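Local structure of dermonecrotic toxin (Pasteurella multocida, 2EBF) at residues T339-I344 against W537-D542; L506-P511 against I526-V531. The protein acts as a dermonecrotic, mitogenic toxin that induces bone resorption and is associated with severe progressive atrophic rhinitis in pigs, this chain being its C-terminal region. One frame throughout, in Å; residues are numbered along the deposited sequence.

Interaction 1 of 2, residues T339-I344 against W537-D542; sequences TPWDAI and WQFLPD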
ATOM      1  N   THR A 339      14.071 -18.191   6.796  1.00 34.20           N
ATOM      2  CA  THR A 339      15.242 -19.048   7.021  1.00 35.22           C
ATOM      3  C   THR A 339      16.256 -18.509   8.057  1.00 34.74           C
ATOM      4  O   THR A 339      16.632 -19.235   8.982  1.00 35.26           O
ATOM      5  CB  THR A 339      15.901 -19.456   5.664  1.00 35.34           C
ATOM      6  OG1 THR A 339      15.069 -20.436   5.038  1.00 38.01           O
ATOM      7  CG2 THR A 339      17.286 -20.059   5.874  1.00 38.33           C
ATOM      8  N   PRO A 340      16.711 -17.247   7.915  1.00 34.39           N
ATOM      9  CA  PRO A 340      17.661 -16.753   8.907  1.00 34.00           C
ATOM     10  C   PRO A 340      17.120 -16.784  10.337  1.00 33.42           C
ATOM     11  O   PRO A 340      17.839 -17.197  11.252  1.00 33.68           O
ATOM     12  CB  PRO A 340      17.929 -15.309   8.461  1.00 34.29           C
ATOM     13  CG  PRO A 340      17.584 -15.302   7.012  1.00 34.24           C
ATOM     14  CD  PRO A 340      16.446 -16.245   6.867  1.00 34.72           C
ATOM     15  N   TRP A 341      15.864 -16.383  10.524  1.00 32.12           N
ATOM     16  CA  TRP A 341      15.277 -16.328  11.867  1.00 31.04           C
ATOM     17  C   TRP A 341      15.077 -17.726  12.458  1.00 31.17           C
ATOM     18  O   TRP A 341      15.425 -17.976  13.622  1.00 30.35           O
ATOM     19  CB  TRP A 341      13.962 -15.537  11.863  1.00 30.16           C
ATOM     20  CG  TRP A 341      13.441 -15.216  13.257  1.00 29.67           C
ATOM     21  CD1 TRP A 341      13.706 -14.088  14.006  1.00 28.62           C
ATOM     22  CD2 TRP A 341      12.574 -16.026  14.051  1.00 28.24           C
ATOM     23  NE1 TRP A 341      13.057 -14.159  15.211  1.00 28.16           N
ATOM     24  CE2 TRP A 341      12.351 -15.335  15.265  1.00 28.19           C
ATOM     25  CE3 TRP A 341      11.954 -17.274  13.855  1.00 27.52           C
ATOM     26  CZ2 TRP A 341      11.545 -15.855  16.283  1.00 29.32           C
ATOM     27  CZ3 TRP A 341      11.162 -17.787  14.860  1.00 28.78           C
ATOM     28  CH2 TRP A 341      10.955 -17.076  16.065  1.00 29.04           C
ATOM     29  N   ASP A 342      14.516 -18.628  11.654  1.00 31.39           N
ATOM     30  CA  ASP A 342      14.304 -20.014  12.068  1.00 32.19           C
ATOM     31  C   ASP A 342      15.610 -20.741  12.426  1.00 32.82           C
ATOM     32  O   ASP A 342      15.604 -21.639  13.271  1.00 32.57           O
ATOM     33  CB  ASP A 342      13.547 -20.794  10.986  1.00 32.30           C
ATOM     34  CG  ASP A 342      12.036 -20.572  11.033  1.00 34.14           C
ATOM     35  OD1 ASP A 342      11.492 -20.198  12.103  1.00 34.20           O
ATOM     36  OD2 ASP A 342      11.380 -20.786   9.988  1.00 33.64           O
ATOM     37  N   ALA A 343      16.713 -20.360  11.775  1.00 32.71           N
ATOM     38  CA  ALA A 343      18.033 -20.927  12.076  1.00 33.51           C
ATOM     39  C   ALA A 343      18.557 -20.578  13.479  1.00 33.81           C
ATOM     40  O   ALA A 343      19.339 -21.341  14.062  1.00 34.20           O
ATOM     41  CB  ALA A 343      19.045 -20.511  11.017  1.00 33.25           C
ATOM     42  N   ILE A 344      18.143 -19.434  14.017  1.00 33.92           N
ATOM     43  CA  ILE A 344      18.561 -19.032  15.357  1.00 33.97           C
ATOM     44  C   ILE A 344      17.515 -19.431  16.396  1.00 33.95           C
ATOM     45  O   ILE A 344      17.848 -20.049  17.414  1.00 33.96           O
ATOM     46  CB  ILE A 344      18.843 -17.496  15.468  1.00 34.24           C
ATOM     47  CG1 ILE A 344      19.718 -16.985  14.312  1.00 35.33           C
ATOM     48  CG2 ILE A 344      19.451 -17.143  16.828  1.00 34.26           C
ATOM     49  CD1 ILE A 344      21.099 -17.615  14.221  1.00 37.82           C
ATOM     50  N   TRP A 537      10.854 -16.374  32.822  1.00 34.10           N
ATOM     51  CA  TRP A 537      11.039 -15.664  31.562  1.00 33.26           C
ATOM     52  C   TRP A 537      11.287 -16.688  30.468  1.00 33.18           C
ATOM     53  O   TRP A 537      12.291 -17.384  30.488  1.00 32.93           O
ATOM     54  CB  TRP A 537      12.234 -14.731  31.696  1.00 32.46           C
ATOM     55  CG  TRP A 537      12.541 -13.871  30.509  1.00 31.63           C
ATOM     56  CD1 TRP A 537      11.668 -13.420  29.565  1.00 30.86           C
ATOM     57  CD2 TRP A 537      13.815 -13.309  30.183  1.00 30.61           C
ATOM     58  NE1 TRP A 537      12.327 -12.628  28.650  1.00 30.68           N
ATOM     59  CE2 TRP A 537      13.645 -12.541  29.008  1.00 30.47           C
ATOM     60  CE3 TRP A 537      15.087 -13.383  30.767  1.00 30.84           C
ATOM     61  CZ2 TRP A 537      14.703 -11.850  28.404  1.00 30.25           C
ATOM     62  CZ3 TRP A 537      16.137 -12.688  30.167  1.00 30.61           C
ATOM     63  CH2 TRP A 537      15.936 -11.940  28.995  1.00 30.45           C
ATOM     64  N   GLN A 538      10.371 -16.776  29.510  1.00 33.43           N
ATOM     65  CA  GLN A 538      10.477 -17.820  28.503  1.00 33.73           C
ATOM     66  C   GLN A 538      10.248 -17.348  27.086  1.00 32.80           C
ATOM     67  O   GLN A 538       9.618 -16.320  26.858  1.00 32.60           O
ATOM     68  CB  GLN A 538       9.526 -18.969  28.826  1.00 34.41           C
ATOM     69  CG  GLN A 538       8.090 -18.562  28.987  1.00 37.96           C
ATOM     70  CD  GLN A 538       7.344 -19.456  29.966  1.00 42.75           C
ATOM     71  OE1 GLN A 538       7.925 -20.362  30.573  1.00 45.02           O
ATOM     72  NE2 GLN A 538       6.047 -19.207  30.119  1.00 44.85           N
ATOM     73  N   PHE A 539      10.769 -18.140  26.155  1.00 31.83           N
ATOM     74  CA  PHE A 539      10.633 -17.910  24.731  1.00 30.88           C
ATOM     75  C   PHE A 539       9.184 -18.060  24.295  1.00 31.01           C
ATOM     76  O   PHE A 539       8.451 -18.914  24.805  1.00 30.55           O
ATOM     77  CB  PHE A 539      11.525 -18.899  23.989  1.00 30.70           C
ATOM     78  CG  PHE A 539      11.502 -18.755  22.493  1.00 29.25           C
ATOM     79  CD1 PHE A 539      11.042 -19.797  21.696  1.00 27.84           C
ATOM     80  CD2 PHE A 539      11.956 -17.591  21.882  1.00 28.97           C
ATOM     81  CE1 PHE A 539      11.034 -19.680  20.312  1.00 27.24           C
ATOM     82  CE2 PHE A 539      11.950 -17.464  20.490  1.00 27.66           C
ATOM     83  CZ  PHE A 539      11.484 -18.503  19.710  1.00 28.68           C
ATOM     84  N   LEU A 540       8.789 -17.217  23.348  1.00 30.71           N
ATOM     85  CA  LEU A 540       7.468 -17.247  22.757  1.00 31.78           C
ATOM     86  C   LEU A 540       7.634 -17.673  21.290  1.00 31.41           C
ATOM     87  O   LEU A 540       7.940 -16.841  20.450  1.00 31.21           O
ATOM     88  CB  LEU A 540       6.873 -15.845  22.816  1.00 32.08           C
ATOM     89  CG  LEU A 540       5.422 -15.521  23.151  1.00 34.61           C
ATOM     90  CD1 LEU A 540       5.051 -14.262  22.373  1.00 35.14           C
ATOM     91  CD2 LEU A 540       4.459 -16.642  22.810  1.00 36.44           C
ATOM     92  N   PRO A 541       7.478 -18.982  20.995  1.00 31.61           N
ATOM     93  CA  PRO A 541       7.697 -19.516  19.642  1.00 31.49           C
ATOM     94  C   PRO A 541       6.746 -18.974  18.588  1.00 31.26           C
ATOM     95  O   PRO A 541       5.608 -18.628  18.897  1.00 31.63           O
ATOM     96  CB  PRO A 541       7.473 -21.026  19.808  1.00 31.69           C
ATOM     97  CG  PRO A 541       6.673 -21.168  21.034  1.00 31.88           C
ATOM     98  CD  PRO A 541       7.108 -20.049  21.944  1.00 31.91           C
ATOM     99  N   ASP A 542       7.218 -18.910  17.347  1.00 31.67           N
ATOM    100  CA  ASP A 542       6.360 -18.553  16.220  1.00 32.42           C
ATOM    101  C   ASP A 542       5.625 -19.814  15.786  1.00 32.98           C
ATOM    102  O   ASP A 542       6.198 -20.680  15.128  1.00 34.27           O
ATOM    103  CB  ASP A 542       7.189 -17.992  15.059  1.00 31.77           C
ATOM    104  CG  ASP A 542       6.337 -17.265  14.024  1.00 31.68           C
ATOM    105  OD1 ASP A 542       5.226 -16.816  14.369  1.00 31.48           O
ATOM    106  OD2 ASP A 542       6.789 -17.129  12.869  1.00 30.48           O
TER
HETATM  107  O   HOH W   1       9.485 -20.854  14.495  1.00 44.15           O
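Phe-539 is the first residue of 537-542 to touch the helix, its CZ lying 3.9 Å from CH2 of Trp-341. The two side chains approach from opposite directions. CH2 sits at the edge of the phenyl ring, near its plane, whereas the approach to the indole is oblique. Phe-539 has CG anti to the backbone N (chi1 -179°), which carries its ring out from the strand to the indole, and Tyr-350 meets the same ring edge-to-face. Strand 537-539 is an outermost strand of the six-stranded mixed sheet of the C2 domain, and helix 339-345 packs its tryptophan beside that edge, the indole NE1 being bound by the carbonyl of Ile-526. Past Pro-541 the chain reaches Asp-542, whose methylene rather than its carboxylate does the touching: CB lies 4.0 Å from CZ3 of Trp-341. The carboxylate plane stands 87° from the indole plane, and OD2 is held by Ser-509 and Arg-547. Arg-547 also pairs with Asp-342, which probably offsets the like charges of Asp-342 OD1 and Asp-542 OD2, 5.7 Å apart. One water, in plane at the indole edge, donates to Asp-342 OD1 at 3.2 Å and, weakly, to the backbone O of Asp-542 at 3.4 Å.

Interaction 2 of 2, residues L506-P511 against I526-V531; sequences LLNSTP and IPATVV
Two donors grip OD1 of Asn-508: NE2 of Gln-522, in helix 520-524, and a water whose oxygen lies 3.0 Å away. The same water accepts from the backbone N of Ala-528, again at 3.0 Å, and the angle at its oxygen between OD1 and that nitrogen is about 120°. Asn-508 OD1 and Ala-528 N are themselves 5.1 Å apart, too far for a direct bond, so the polar link between the segments runs through the water. The other end of the amide is fixed as well, because ND2 donates to the carbonyl of Leu-540; with both ends engaged, the rotation of the group is well defined. Between these polar ties the amide packs on the methyl of Ala-528, whose CB is 3.9 Å from ND2 and 4.1 Å from OD1 of Asn-508. Asn-508 is the residue at which the chain leaves helix 504-507. That short helix follows strand 498-502, and the chain then passes through the small hairpin of 510-511 with 516-517 and helix 520-524 before entering strand 528-531. Strands 498-502 and 528-531 run parallel in the mixed sheet with 372-376 between them, so the contact lies within a beta-alpha-beta connection that skips one strand. On the helical side Leu-507 meets the same methyl by its CB, 4.1 Å from CB of Ala-528, where the backbones approach to a CA separation of 6.3 Å. With CG anti to the carbonyl carbon (chi1 -66°), CB is left as the atom nearest the methyl, while the side chain also packs on Ala-374 of the neighbouring strand. Val-521, from helix 520-524, touches both Asn-508 and Ala-528.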
ATOM      1  N   LEU A 506       1.495  -8.740  17.583  1.00 31.91           N
ATOM      2  CA  LEU A 506       2.474  -7.953  16.833  1.00 30.47           C
ATOM      3  C   LEU A 506       3.830  -8.649  16.811  1.00 30.11           C
ATOM      4  O   LEU A 506       4.598  -8.496  15.864  1.00 30.03           O
ATOM      5  CB  LEU A 506       2.609  -6.541  17.430  1.00 30.04           C
ATOM      6  CG  LEU A 506       1.320  -5.715  17.578  1.00 29.71           C
ATOM      7  CD1 LEU A 506       1.611  -4.399  18.286  1.00 28.39           C
ATOM      8  CD2 LEU A 506       0.637  -5.462  16.214  1.00 29.97           C
ATOM      9  N   LEU A 507       4.098  -9.417  17.862  1.00 29.68           N
ATOM     10  CA  LEU A 507       5.408 -10.019  18.112  1.00 29.32           C
ATOM     11  C   LEU A 507       5.837 -11.023  17.058  1.00 28.86           C
ATOM     12  O   LEU A 507       6.885 -10.856  16.434  1.00 28.74           O
ATOM     13  CB  LEU A 507       5.410 -10.703  19.483  1.00 29.42           C
ATOM     14  CG  LEU A 507       5.259  -9.799  20.712  1.00 31.45           C
ATOM     15  CD1 LEU A 507       5.111 -10.623  21.979  1.00 31.91           C
ATOM     16  CD2 LEU A 507       6.460  -8.895  20.819  1.00 31.08           C
ATOM     17  N   ASN A 508       5.028 -12.074  16.899  1.00 27.97           N
ATOM     18  CA  ASN A 508       5.285 -13.171  15.963  1.00 27.88           C
ATOM     19  C   ASN A 508       4.357 -13.117  14.750  1.00 27.62           C
ATOM     20  O   ASN A 508       3.644 -12.126  14.558  1.00 27.83           O
ATOM     21  CB  ASN A 508       5.155 -14.519  16.689  1.00 27.54           C
ATOM     22  CG  ASN A 508       6.347 -14.804  17.599  1.00 27.31           C
ATOM     23  OD1 ASN A 508       7.508 -14.689  17.184  1.00 27.86           O
ATOM     24  ND2 ASN A 508       6.065 -15.176  18.844  1.00 28.74           N
ATOM     25  N   SER A 509       4.365 -14.171  13.935  1.00 27.69           N
ATOM     26  CA  SER A 509       3.647 -14.150  12.660  1.00 27.78           C
ATOM     27  C   SER A 509       2.144 -14.147  12.842  1.00 27.53           C
ATOM     28  O   SER A 509       1.632 -14.608  13.863  1.00 28.16           O
ATOM     29  CB  SER A 509       4.080 -15.300  11.743  1.00 27.48           C
ATOM     30  OG  SER A 509       5.473 -15.228  11.465  1.00 27.57           O
ATOM     31  N   THR A 510       1.450 -13.584  11.859  1.00 27.66           N
ATOM     32  CA  THR A 510      -0.010 -13.584  11.801  1.00 27.86           C
ATOM     33  C   THR A 510      -0.403 -13.773  10.326  1.00 28.31           C
ATOM     34  O   THR A 510       0.452 -13.628   9.440  1.00 28.23           O
ATOM     35  CB  THR A 510      -0.614 -12.255  12.306  1.00 27.87           C
ATOM     36  OG1 THR A 510       0.089 -11.160  11.700  1.00 28.04           O
ATOM     37  CG2 THR A 510      -0.566 -12.151  13.850  1.00 27.59           C
ATOM     38  N   PRO A 511      -1.671 -14.145  10.058  1.00 28.86           N
ATOM     39  CA  PRO A 511      -2.153 -14.291   8.673  1.00 28.83           C
ATOM     40  C   PRO A 511      -2.009 -13.041   7.801  1.00 28.97           C
ATOM     41  O   PRO A 511      -2.403 -11.940   8.212  1.00 29.07           O
ATOM     42  CB  PRO A 511      -3.629 -14.642   8.865  1.00 28.70           C
ATOM     43  CG  PRO A 511      -3.665 -15.361  10.166  1.00 29.30           C
ATOM     44  CD  PRO A 511      -2.718 -14.535  11.025  1.00 28.87           C
ATOM     45  N   ILE A 526      15.172 -10.848  16.283  1.00 29.31           N
ATOM     46  CA  ILE A 526      15.297 -11.026  17.738  1.00 28.45           C
ATOM     47  C   ILE A 526      14.293 -12.075  18.215  1.00 28.01           C
ATOM     48  O   ILE A 526      13.418 -12.456  17.452  1.00 28.04           O
ATOM     49  CB  ILE A 526      15.091  -9.686  18.494  1.00 28.31           C
ATOM     50  CG1 ILE A 526      13.690  -9.105  18.213  1.00 28.21           C
ATOM     51  CG2 ILE A 526      16.226  -8.710  18.130  1.00 27.73           C
ATOM     52  CD1 ILE A 526      13.370  -7.816  18.975  1.00 28.11           C
ATOM     53  N   PRO A 527      14.437 -12.573  19.461  1.00 27.75           N
ATOM     54  CA  PRO A 527      13.399 -13.463  19.994  1.00 27.67           C
ATOM     55  C   PRO A 527      12.246 -12.723  20.687  1.00 27.47           C
ATOM     56  O   PRO A 527      12.464 -11.668  21.298  1.00 27.35           O
ATOM     57  CB  PRO A 527      14.167 -14.307  21.016  1.00 27.42           C
ATOM     58  CG  PRO A 527      15.258 -13.362  21.540  1.00 27.70           C
ATOM     59  CD  PRO A 527      15.559 -12.388  20.407  1.00 27.89           C
ATOM     60  N   ALA A 528      11.033 -13.269  20.589  1.00 27.76           N
ATOM     61  CA  ALA A 528       9.918 -12.818  21.436  1.00 28.16           C
ATOM     62  C   ALA A 528       9.838 -13.637  22.717  1.00 28.53           C
ATOM     63  O   ALA A 528      10.053 -14.858  22.710  1.00 28.42           O
ATOM     64  CB  ALA A 528       8.602 -12.884  20.699  1.00 28.26           C
ATOM     65  N   THR A 529       9.496 -12.965  23.811  1.00 28.61           N
ATOM     66  CA  THR A 529       9.449 -13.618  25.122  1.00 29.50           C
ATOM     67  C   THR A 529       8.211 -13.238  25.924  1.00 30.13           C
ATOM     68  O   THR A 529       7.499 -12.296  25.582  1.00 29.86           O
ATOM     69  CB  THR A 529      10.706 -13.306  25.977  1.00 29.11           C
ATOM     70  OG1 THR A 529      10.741 -11.913  26.311  1.00 28.89           O
ATOM     71  CG2 THR A 529      11.984 -13.711  25.263  1.00 28.55           C
ATOM     72  N   VAL A 530       7.975 -13.989  26.997  1.00 31.30           N
ATOM     73  CA  VAL A 530       6.875 -13.735  27.922  1.00 32.72           C
ATOM     74  C   VAL A 530       7.347 -14.063  29.334  1.00 33.44           C
ATOM     75  O   VAL A 530       8.257 -14.874  29.519  1.00 33.13           O
ATOM     76  CB  VAL A 530       5.613 -14.623  27.623  1.00 32.82           C
ATOM     77  CG1 VAL A 530       4.856 -14.135  26.410  1.00 33.04           C
ATOM     78  CG2 VAL A 530       5.994 -16.100  27.469  1.00 33.61           C
ATOM     79  N   VAL A 531       6.716 -13.443  30.323  1.00 35.01           N
ATOM     80  CA  VAL A 531       6.992 -13.767  31.719  1.00 37.11           C
ATOM     81  C   VAL A 531       5.768 -14.457  32.346  1.00 38.80           C
ATOM     82  O   VAL A 531       4.676 -13.891  32.372  1.00 39.04           O
ATOM     83  CB  VAL A 531       7.448 -12.511  32.525  1.00 36.90           C
ATOM     84  CG1 VAL A 531       7.760 -12.864  33.986  1.00 37.01           C
ATOM     85  CG2 VAL A 531       8.675 -11.879  31.867  1.00 36.28           C
TER
HETATM   86  O   HOH W   2       9.724 -15.394  19.016  1.00 26.36           O

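Interactions 1 and 2 have centres about 9 Å apart and join through segment 537-542, which meets both segments of interaction 2. Strands 528-531 and 537-539 succeed one another in the chain and pair antiparallel; Leu-540 N lies 2.8 Å from Ala-528 O, a probable hydrogen bond. A second tie, to 506-511, runs from Asp-542 OD2 to Ser-509 OG at 2.7 Å, also a probable hydrogen bond. Beside it, Asp-542 OD1 packs against Asn-508 CB at 3.3 Å. Along the sequence, interaction 2 is nested inside the loop that interaction 1 closes. Both belong to the C2 domain, and neither includes a residue of the phosphonate pocket around Cys-626 or of the glycan sites.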